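Local coordinates for dual specificity protein phosphatase 8 (Homo sapiens, PDB 4JMK) that probably removes phosphate from tyrosine, serine and threonine residues of protein substrates and so negatively regulates mitogen-activated protein kinases, at residues V53-N58 with I92-T97. The protein carries 1 engineered substitution. Numbering follows the deposited sequence.
With SO4 (sulfate ion), chain C; SO4 (sulfate ion), chain D.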
ATOM      1  N   VAL A  53      -5.980  -1.853   7.542  1.00 17.93           N
ATOM      2  CA  VAL A  53      -6.923  -2.337   6.527  1.00 20.82           C
ATOM      3  C   VAL A  53      -7.172  -3.807   6.848  1.00 19.46           C
ATOM      4  O   VAL A  53      -6.341  -4.668   6.533  1.00 16.97           O
ATOM      5  CB  VAL A  53      -6.359  -2.207   5.105  1.00 22.14           C
ATOM      6  CG1 VAL A  53      -7.355  -2.777   4.079  1.00 22.24           C
ATOM      7  CG2 VAL A  53      -6.067  -0.762   4.802  1.00 23.21           C
ATOM      8  N   PRO A  54      -8.300  -4.091   7.516  1.00 25.34           N
ATOM      9  CA  PRO A  54      -8.544  -5.397   8.133  1.00 24.31           C
ATOM     10  C   PRO A  54      -8.953  -6.460   7.116  1.00 29.34           C
ATOM     11  O   PRO A  54     -10.129  -6.819   7.030  1.00 30.28           O
ATOM     12  CB  PRO A  54      -9.686  -5.102   9.114  1.00 29.83           C
ATOM     13  CG  PRO A  54     -10.456  -3.996   8.460  1.00 29.27           C
ATOM     14  CD  PRO A  54      -9.425  -3.158   7.725  1.00 21.39           C
ATOM     15  N   ILE A  55      -7.986  -6.970   6.360  1.00 27.22           N
ATOM     16  CA  ILE A  55      -8.285  -7.962   5.326  1.00 29.73           C
ATOM     17  C   ILE A  55      -7.385  -9.196   5.396  1.00 28.69           C
ATOM     18  O   ILE A  55      -6.211  -9.106   5.761  1.00 25.44           O
ATOM     19  CB  ILE A  55      -8.174  -7.346   3.912  1.00 26.71           C
ATOM     20  CG1 ILE A  55      -6.756  -6.808   3.668  1.00 24.29           C
ATOM     21  CG2 ILE A  55      -9.212  -6.248   3.727  1.00 28.91           C
ATOM     22  CD1 ILE A  55      -6.527  -6.255   2.268  1.00 28.22           C
ATOM     23  N   ASN A  56      -7.952 -10.341   5.022  1.00 25.40           N
ATOM     24  CA  ASN A  56      -7.229 -11.606   4.928  1.00 29.89           C
ATOM     25  C   ASN A  56      -6.671 -11.796   3.511  1.00 27.47           C
ATOM     26  O   ASN A  56      -7.189 -11.208   2.566  1.00 30.94           O
ATOM     27  CB  ASN A  56      -8.203 -12.742   5.275  1.00 38.93           C
ATOM     28  CG  ASN A  56      -7.514 -14.079   5.473  1.00 61.67           C
ATOM     29  OD1 ASN A  56      -7.759 -15.034   4.733  1.00 70.13           O
ATOM     30  ND2 ASN A  56      -6.653 -14.157   6.479  1.00 67.09           N
ATOM     31  N   ASP A  57      -5.626 -12.607   3.349  1.00 26.71           N
ATOM     32  CA  ASP A  57      -5.065 -12.827   2.011  1.00 28.39           C
ATOM     33  C   ASP A  57      -5.704 -14.031   1.319  1.00 35.27           C
ATOM     34  O   ASP A  57      -5.207 -15.152   1.436  1.00 38.29           O
ATOM     35  CB  ASP A  57      -3.544 -13.024   2.072  1.00 30.55           C
ATOM     36  CG  ASP A  57      -2.914 -13.152   0.692  1.00 34.59           C
ATOM     37  OD1 ASP A  57      -3.258 -12.345  -0.205  1.00 31.65           O
ATOM     38  OD2 ASP A  57      -2.075 -14.059   0.502  1.00 39.26           O
ATOM     39  N   ASN A  58      -6.799 -13.805   0.597  1.00 25.75           N
ATOM     40  CA  ASN A  58      -7.485 -14.916  -0.061  1.00 34.23           C
ATOM     41  C   ASN A  58      -8.209 -14.512  -1.332  1.00 32.46           C
ATOM     42  O   ASN A  58      -8.177 -13.350  -1.729  1.00 34.52           O
ATOM     43  CB  ASN A  58      -8.438 -15.648   0.901  1.00 36.12           C
ATOM     44  CG  ASN A  58      -9.615 -14.787   1.339  1.00 46.78           C
ATOM     45  OD1 ASN A  58     -10.404 -14.321   0.514  1.00 51.41           O
ATOM     46  ND2 ASN A  58      -9.752 -14.597   2.646  1.00 53.13           N
ATOM     47  N   ILE A  92       3.851  -9.488   0.242  1.00 21.56           N
ATOM     48  CA  ILE A  92       3.860  -9.848  -1.178  1.00 22.15           C
ATOM     49  C   ILE A  92       2.508  -9.806  -1.899  1.00 24.09           C
ATOM     50  O   ILE A  92       2.462  -9.985  -3.121  1.00 21.67           O
ATOM     51  CB  ILE A  92       4.539 -11.230  -1.439  1.00 27.07           C
ATOM     52  CG1 ILE A  92       3.645 -12.394  -1.010  1.00 25.49           C
ATOM     53  CG2 ILE A  92       5.927 -11.306  -0.789  1.00 22.14           C
ATOM     54  CD1 ILE A  92       4.294 -13.753  -1.269  1.00 32.14           C
ATOM     55  N   SER A  93       1.417  -9.591  -1.162  1.00 20.00           N
ATOM     56  CA  SER A  93       0.079  -9.616  -1.778  1.00 16.20           C
ATOM     57  C   SER A  93      -0.816  -8.446  -1.355  1.00 18.51           C
ATOM     58  O   SER A  93      -1.081  -7.554  -2.148  1.00 18.01           O
ATOM     59  CB  SER A  93      -0.626 -10.940  -1.459  1.00 19.68           C
ATOM     60  OG  SER A  93      -1.838 -11.058  -2.187  1.00 21.96           O
ATOM     61  N   ARG A  94      -1.302  -8.471  -0.114  1.00 18.50           N
ATOM     62  CA  ARG A  94      -2.212  -7.429   0.382  1.00 18.34           C
ATOM     63  C   ARG A  94      -1.580  -6.042   0.348  1.00 20.18           C
ATOM     64  O   ARG A  94      -2.101  -5.127  -0.295  1.00 18.87           O
ATOM     65  CB  ARG A  94      -2.683  -7.755   1.798  1.00 19.38           C
ATOM     66  CG  ARG A  94      -3.710  -8.886   1.849  1.00 21.61           C
ATOM     67  CD  ARG A  94      -3.876  -9.392   3.267  1.00 24.75           C
ATOM     68  NE  ARG A  94      -2.686 -10.107   3.724  1.00 24.75           N
ATOM     69  CZ  ARG A  94      -2.560 -10.656   4.930  1.00 29.00           C
ATOM     70  NH1 ARG A  94      -3.549 -10.559   5.812  1.00 22.60           N
ATOM     71  NH2 ARG A  94      -1.441 -11.292   5.260  1.00 25.20           N
ATOM     72  N   SER A  95      -0.445  -5.893   1.022  1.00 18.47           N
ATOM     73  CA  SER A  95       0.264  -4.625   1.034  1.00 18.20           C
ATOM     74  C   SER A  95       0.768  -4.239  -0.355  1.00 13.40           C
ATOM     75  O   SER A  95       0.701  -3.070  -0.754  1.00 14.78           O
ATOM     76  CB  SER A  95       1.428  -4.708   2.020  1.00 19.41           C
ATOM     77  OG  SER A  95       2.259  -5.812   1.704  1.00 18.33           O
ATOM     78  N   ALA A  96       1.258  -5.218  -1.112  1.00 12.08           N
ATOM     79  CA  ALA A  96       1.779  -4.925  -2.446  1.00 13.88           C
ATOM     80  C   ALA A  96       0.683  -4.307  -3.317  1.00 11.94           C
ATOM     81  O   ALA A  96       0.921  -3.346  -4.056  1.00 13.28           O
ATOM     82  CB  ALA A  96       2.320  -6.207  -3.086  1.00 15.76           C
ATOM     83  N   THR A  97      -0.525  -4.851  -3.220  1.00 15.30           N
ATOM     84  CA  THR A  97      -1.631  -4.327  -4.033  1.00 14.19           C
ATOM     85  C   THR A  97      -1.952  -2.872  -3.669  1.00 15.90           C
ATOM     86  O   THR A  97      -2.205  -2.040  -4.543  1.00 15.66           O
ATOM     87  CB  THR A  97      -2.877  -5.229  -3.922  1.00 18.49           C
ATOM     88  OG1 THR A  97      -2.522  -6.566  -4.314  1.00 15.83           O
ATOM     89  CG2 THR A  97      -3.985  -4.726  -4.851  1.00 19.25           C
TER
HETATM   90  S   SO4 C 501       0.674 -10.877   2.227  1.00 28.50           S
HETATM   91  O1  SO4 C 501       0.950 -11.073   3.650  1.00 34.77           O
HETATM   92  O2  SO4 C 501      -0.765 -10.695   2.073  1.00 24.70           O
HETATM   93  O3  SO4 C 501       1.104 -12.062   1.504  1.00 38.31           O
HETATM   94  O4  SO4 C 501       1.379  -9.733   1.705  1.00 29.21           O
HETATM   95  S   SO4 D 502      -5.337 -12.461   8.674  1.00 46.53           S
HETATM   96  O1  SO4 D 502      -5.471 -12.965  10.036  1.00 45.05           O
HETATM   97  O2  SO4 D 502      -6.678 -12.252   8.132  1.00 49.20           O
HETATM   98  O3  SO4 D 502      -4.632 -13.458   7.870  1.00 51.44           O
HETATM   99  O4  SO4 D 502      -4.597 -11.200   8.670  1.00 31.17           O
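Arg-94 and Ile-55 carry the tight part of this contact. The arginine's aliphatic stem runs antiparallel alongside the isoleucine side chain, CD1 of Ile-55 lying 3.9 Å from CG of Arg-94, and the chain then bends at chi3 (-70°) to swing its guanidinium round to the backbone of 53-58. There NH1 donates to the carbonyl O of Ile-55 at 3.0 Å; the oxygen sits only 4° out of the guanidinium plane and is met on a lone pair, so the bond helps fix the rotation of the group. CB of Asp-57 covers one guanidinium face, displaced from its middle. Its CG is anti to the backbone N (chi1 -176°), and OG of Ser-93 donates at 2.8 Å to the syn side of Asp-57 OD1 and itself accepts from N of Asn-128.

Along another edge, NE of Arg-94 donates to O2 of the chain C sulfate at 2.6 Å and NH2 to its O1 at 2.9 Å. The backbone N atoms of Ile-92 and Ser-93 both reach O4 of this ion, and Ala-90 N and Ser-88 OG add further bonds. This is the P-loop of a protein tyrosine phosphatase, wrapped around an anion at the start of helix 94-107; the sulfate probably occupies the substrate phosphate position, and Ser-88 is an engineered replacement at the predicted phosphocysteine site. An alanine at Arg-94 would probably cost the anion its guanidinium bonds and leave the Ile-55 carbonyl without this donor.

The looser side lies at Asn-56, an exposed residue whose side chain starts away from the helix. Beside it, a second sulfate, chain D, takes a more bent bond from NH1 of Arg-94 to O4 at 3.1 Å, and is also held by Asn-37 N and Ser-38 N.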